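Local structure of amidohydrolase 3 domain-containing protein (Pyrococcus furiosus, 3ICJ) at residues 95-107 and 230-243. The protein binds zinc and is probably a hydrolase of the amidohydrolase family, acting on carbon-nitrogen bonds other than peptide bonds. Numbering follows the deposited sequence.
Sequences PAFFDSHLHLDEL and HLLSLGVHSVGFMS. With ZN (zinc ion), chain B.
Two neighbouring parallel strands beside the zinc site make this contact. Strand 92-102 leads into the zinc ligands H101 and H103, the latter at the N-cap of helix 104-112; M242 is on strand 236-244. NE2 of H101 and NE2 of H103 each bind the zinc ion at 2.3 Å; D434 and the carboxylated K296 complete this metal site. M242 CG lies 3.3 Å above the centre of the H101 ring plane. With chi1 at -176° the H101 imidazole swings away from its own backbone N and turns one face to M242 CG, while E372 takes the ND1 hydrogen bond. This HxH motif is consistent with the first strand of the amidohydrolase (beta/alpha)8 barrel, 236-244 probably being the second. Backbone hydrogen bonds run from F97 N to G235 O at one end to M242 N to L102 O at the other. Between D99 and L102 a beta bulge shifts the register by one. Before it, S238 CB sits over the F98 ring, 3.6 Å from the centroid. With an alanine in place of F98, S238 CB would probably lose the ring face it packs on, leaving a gap there. On the other face, L102 CD2 meets L231 CD2 tip to tip at 3.8 Å. L104 CB covers one face of the F241 ring, and the D105 carboxylate stands at its edge, the planes 77° apart.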
# COMPACT_ATOMS: atom_id res chain seq x y z
N PRO A 95 17.95 -8.56 1.46
CA PRO A 95 17.05 -8.21 0.35
C PRO A 95 16.26 -6.96 0.73
O PRO A 95 15.88 -6.79 1.91
CB PRO A 95 16.12 -9.43 0.25
CG PRO A 95 16.91 -10.56 0.87
CD PRO A 95 17.65 -9.90 2.00
N ALA A 96 16.06 -6.06 -0.24
CA ALA A 96 15.29 -4.86 -0.00
C ALA A 96 13.83 -5.21 0.32
O ALA A 96 13.33 -6.29 -0.05
CB ALA A 96 15.38 -3.91 -1.20
N PHE A 97 13.18 -4.32 1.05
CA PHE A 97 11.78 -4.50 1.40
C PHE A 97 10.91 -4.46 0.15
O PHE A 97 11.24 -3.80 -0.83
CB PHE A 97 11.32 -3.46 2.42
CG PHE A 97 11.94 -3.64 3.78
CD1 PHE A 97 11.54 -4.68 4.60
CD2 PHE A 97 12.96 -2.78 4.21
CE1 PHE A 97 12.14 -4.87 5.86
CE2 PHE A 97 13.54 -2.95 5.49
CZ PHE A 97 13.13 -4.01 6.30
N PHE A 98 9.81 -5.20 0.22
CA PHE A 98 8.85 -5.28 -0.86
C PHE A 98 7.53 -5.04 -0.14
O PHE A 98 7.07 -5.89 0.62
CB PHE A 98 8.90 -6.70 -1.47
CG PHE A 98 8.15 -6.87 -2.78
CD1 PHE A 98 8.72 -7.59 -3.82
CD2 PHE A 98 6.88 -6.31 -2.99
CE1 PHE A 98 8.05 -7.78 -5.04
CE2 PHE A 98 6.20 -6.48 -4.21
CZ PHE A 98 6.79 -7.21 -5.24
N ASP A 99 6.93 -3.86 -0.37
CA ASP A 99 5.62 -3.53 0.18
C ASP A 99 4.54 -4.00 -0.79
O ASP A 99 4.35 -3.44 -1.87
CB ASP A 99 5.53 -2.00 0.42
CG ASP A 99 4.33 -1.59 1.27
OD1 ASP A 99 3.22 -2.09 1.03
OD2 ASP A 99 4.46 -0.74 2.16
N SER A 100 3.80 -5.05 -0.42
CA SER A 100 2.93 -5.68 -1.41
C SER A 100 1.60 -4.94 -1.67
O SER A 100 0.84 -5.35 -2.55
CB SER A 100 2.69 -7.15 -1.06
OG SER A 100 2.38 -7.31 0.31
N HIS A 101 1.32 -3.88 -0.92
CA HIS A 101 0.07 -3.11 -1.07
C HIS A 101 0.22 -1.67 -0.60
O HIS A 101 0.21 -1.39 0.60
CB HIS A 101 -1.06 -3.80 -0.26
CG HIS A 101 -2.41 -3.18 -0.40
ND1 HIS A 101 -3.52 -3.91 -0.79
CD2 HIS A 101 -2.86 -1.92 -0.15
CE1 HIS A 101 -4.58 -3.12 -0.80
NE2 HIS A 101 -4.21 -1.91 -0.42
N LEU A 102 0.29 -0.74 -1.55
CA LEU A 102 0.19 0.66 -1.20
C LEU A 102 -0.34 1.51 -2.36
O LEU A 102 -0.51 1.03 -3.49
CB LEU A 102 1.51 1.21 -0.63
CG LEU A 102 2.85 0.96 -1.34
CD1 LEU A 102 2.85 1.65 -2.69
CD2 LEU A 102 3.98 1.49 -0.47
N HIS A 103 -0.54 2.80 -2.09
CA HIS A 103 -1.07 3.71 -3.09
C HIS A 103 -0.07 4.81 -3.31
O HIS A 103 -0.04 5.78 -2.55
CB HIS A 103 -2.43 4.24 -2.65
CG HIS A 103 -3.41 3.16 -2.33
ND1 HIS A 103 -4.27 2.64 -3.27
CD2 HIS A 103 -3.65 2.48 -1.18
CE1 HIS A 103 -5.01 1.69 -2.71
NE2 HIS A 103 -4.64 1.57 -1.45
N LEU A 104 0.77 4.65 -4.33
CA LEU A 104 1.88 5.57 -4.61
C LEU A 104 1.39 6.99 -4.89
O LEU A 104 2.02 7.95 -4.45
CB LEU A 104 2.73 5.10 -5.81
CG LEU A 104 3.66 3.92 -5.67
CD1 LEU A 104 4.43 3.69 -6.97
CD2 LEU A 104 4.63 4.18 -4.53
N ASP A 105 0.29 7.13 -5.64
CA ASP A 105 -0.25 8.47 -5.93
C ASP A 105 -0.73 9.17 -4.64
O ASP A 105 -0.38 10.34 -4.38
CB ASP A 105 -1.36 8.43 -7.02
CG ASP A 105 -2.42 7.32 -6.80
OD1 ASP A 105 -2.37 6.53 -5.82
OD2 ASP A 105 -3.33 7.24 -7.65
N GLU A 106 -1.53 8.46 -3.85
CA GLU A 106 -2.04 8.98 -2.58
C GLU A 106 -0.92 9.23 -1.56
O GLU A 106 -0.97 10.22 -0.84
CB GLU A 106 -3.07 8.03 -1.98
CG GLU A 106 -4.42 8.03 -2.70
CD GLU A 106 -5.45 7.15 -1.99
OE1 GLU A 106 -5.89 6.14 -2.58
OE2 GLU A 106 -5.81 7.47 -0.84
N LEU A 107 0.09 8.35 -1.51
CA LEU A 107 1.25 8.60 -0.65
C LEU A 107 1.94 9.90 -1.07
O LEU A 107 2.27 10.72 -0.22
CB LEU A 107 2.26 7.43 -0.66
CG LEU A 107 3.62 7.66 0.06
CD1 LEU A 107 3.49 8.09 1.55
CD2 LEU A 107 4.53 6.42 -0.06
N HIS A 230 10.56 8.72 -1.19
CA HIS A 230 10.31 8.46 0.22
C HIS A 230 10.52 6.97 0.51
O HIS A 230 11.23 6.63 1.46
CB HIS A 230 8.89 8.92 0.58
CG HIS A 230 8.48 8.62 1.98
ND1 HIS A 230 8.94 9.34 3.07
CD2 HIS A 230 7.61 7.71 2.48
CE1 HIS A 230 8.38 8.88 4.17
NE2 HIS A 230 7.57 7.88 3.84
N LEU A 231 9.96 6.11 -0.34
CA LEU A 231 10.03 4.67 -0.17
C LEU A 231 11.46 4.12 -0.28
O LEU A 231 11.87 3.27 0.54
CB LEU A 231 9.11 3.94 -1.16
CG LEU A 231 7.63 4.09 -0.80
CD1 LEU A 231 6.76 3.73 -1.99
CD2 LEU A 231 7.24 3.27 0.42
N LEU A 232 12.20 4.61 -1.28
CA LEU A 232 13.60 4.23 -1.48
C LEU A 232 14.49 4.58 -0.28
O LEU A 232 15.30 3.74 0.13
CB LEU A 232 14.17 4.84 -2.77
CG LEU A 232 13.68 4.24 -4.10
CD1 LEU A 232 14.23 5.08 -5.24
CD2 LEU A 232 14.07 2.76 -4.26
N SER A 233 14.30 5.77 0.29
CA SER A 233 15.04 6.17 1.49
C SER A 233 14.73 5.29 2.70
O SER A 233 15.52 5.25 3.62
CB SER A 233 14.76 7.63 1.87
OG SER A 233 13.51 7.71 2.55
N LEU A 234 13.58 4.64 2.70
CA LEU A 234 13.20 3.66 3.73
C LEU A 234 13.62 2.21 3.41
O LEU A 234 13.30 1.30 4.17
CB LEU A 234 11.69 3.74 4.03
CG LEU A 234 11.17 5.09 4.52
CD1 LEU A 234 9.67 5.13 4.42
CD2 LEU A 234 11.62 5.40 5.97
N GLY A 235 14.31 2.00 2.30
CA GLY A 235 14.76 0.67 1.90
C GLY A 235 13.76 -0.20 1.16
O GLY A 235 13.95 -1.41 1.06
N VAL A 236 12.69 0.41 0.63
CA VAL A 236 11.66 -0.31 -0.12
C VAL A 236 11.93 -0.11 -1.61
O VAL A 236 11.92 1.04 -2.12
CB VAL A 236 10.20 0.20 0.23
CG1 VAL A 236 9.14 -0.55 -0.57
CG2 VAL A 236 9.93 0.11 1.73
N HIS A 237 12.20 -1.20 -2.31
CA HIS A 237 12.57 -1.13 -3.74
C HIS A 237 11.52 -1.69 -4.69
O HIS A 237 11.71 -1.62 -5.90
CB HIS A 237 13.89 -1.88 -4.00
CG HIS A 237 15.10 -1.24 -3.39
ND1 HIS A 237 16.37 -1.54 -3.82
CD2 HIS A 237 15.25 -0.38 -2.35
CE1 HIS A 237 17.26 -0.87 -3.11
NE2 HIS A 237 16.60 -0.17 -2.20
N SER A 238 10.46 -2.30 -4.14
CA SER A 238 9.38 -2.88 -4.96
C SER A 238 8.05 -2.70 -4.25
O SER A 238 8.00 -2.76 -3.01
CB SER A 238 9.61 -4.39 -5.24
OG SER A 238 10.97 -4.70 -5.51
N VAL A 239 6.98 -2.46 -5.01
CA VAL A 239 5.66 -2.18 -4.45
C VAL A 239 4.56 -2.85 -5.26
O VAL A 239 4.67 -3.00 -6.48
CB VAL A 239 5.32 -0.66 -4.31
CG1 VAL A 239 6.24 0.03 -3.30
CG2 VAL A 239 5.40 0.06 -5.65
N GLY A 240 3.51 -3.29 -4.57
CA GLY A 240 2.27 -3.59 -5.26
C GLY A 240 1.50 -2.29 -5.21
O GLY A 240 1.13 -1.83 -4.12
N PHE A 241 1.30 -1.66 -6.36
CA PHE A 241 0.56 -0.40 -6.44
C PHE A 241 -0.91 -0.72 -6.75
O PHE A 241 -1.24 -1.14 -7.88
CB PHE A 241 1.24 0.49 -7.49
CG PHE A 241 0.63 1.88 -7.70
CD1 PHE A 241 -0.42 2.37 -6.91
CD2 PHE A 241 1.17 2.70 -8.67
CE1 PHE A 241 -0.95 3.65 -7.13
CE2 PHE A 241 0.67 4.00 -8.91
CZ PHE A 241 -0.39 4.48 -8.12
N MET A 242 -1.79 -0.53 -5.76
CA MET A 242 -3.20 -0.94 -5.86
C MET A 242 -4.05 0.22 -6.34
O MET A 242 -3.71 1.36 -6.08
CB MET A 242 -3.77 -1.38 -4.50
CG MET A 242 -3.19 -2.67 -3.91
SD MET A 242 -3.37 -4.19 -4.85
CE MET A 242 -1.62 -4.25 -5.16
N SER A 243 -5.17 -0.08 -7.00
CA SER A 243 -6.14 0.92 -7.49
C SER A 243 -5.53 1.98 -8.41
O SER A 243 -5.68 3.18 -8.17
CB SER A 243 -6.87 1.58 -6.31
OG SER A 243 -7.53 0.61 -5.52
ZN ZN B . -5.49 -0.05 -0.04
O HOH W 1 12.27 -5.14 -3.24
O HOH W 2 -4.45 4.47 -5.71
O HOH W 3 -5.07 5.85 -9.11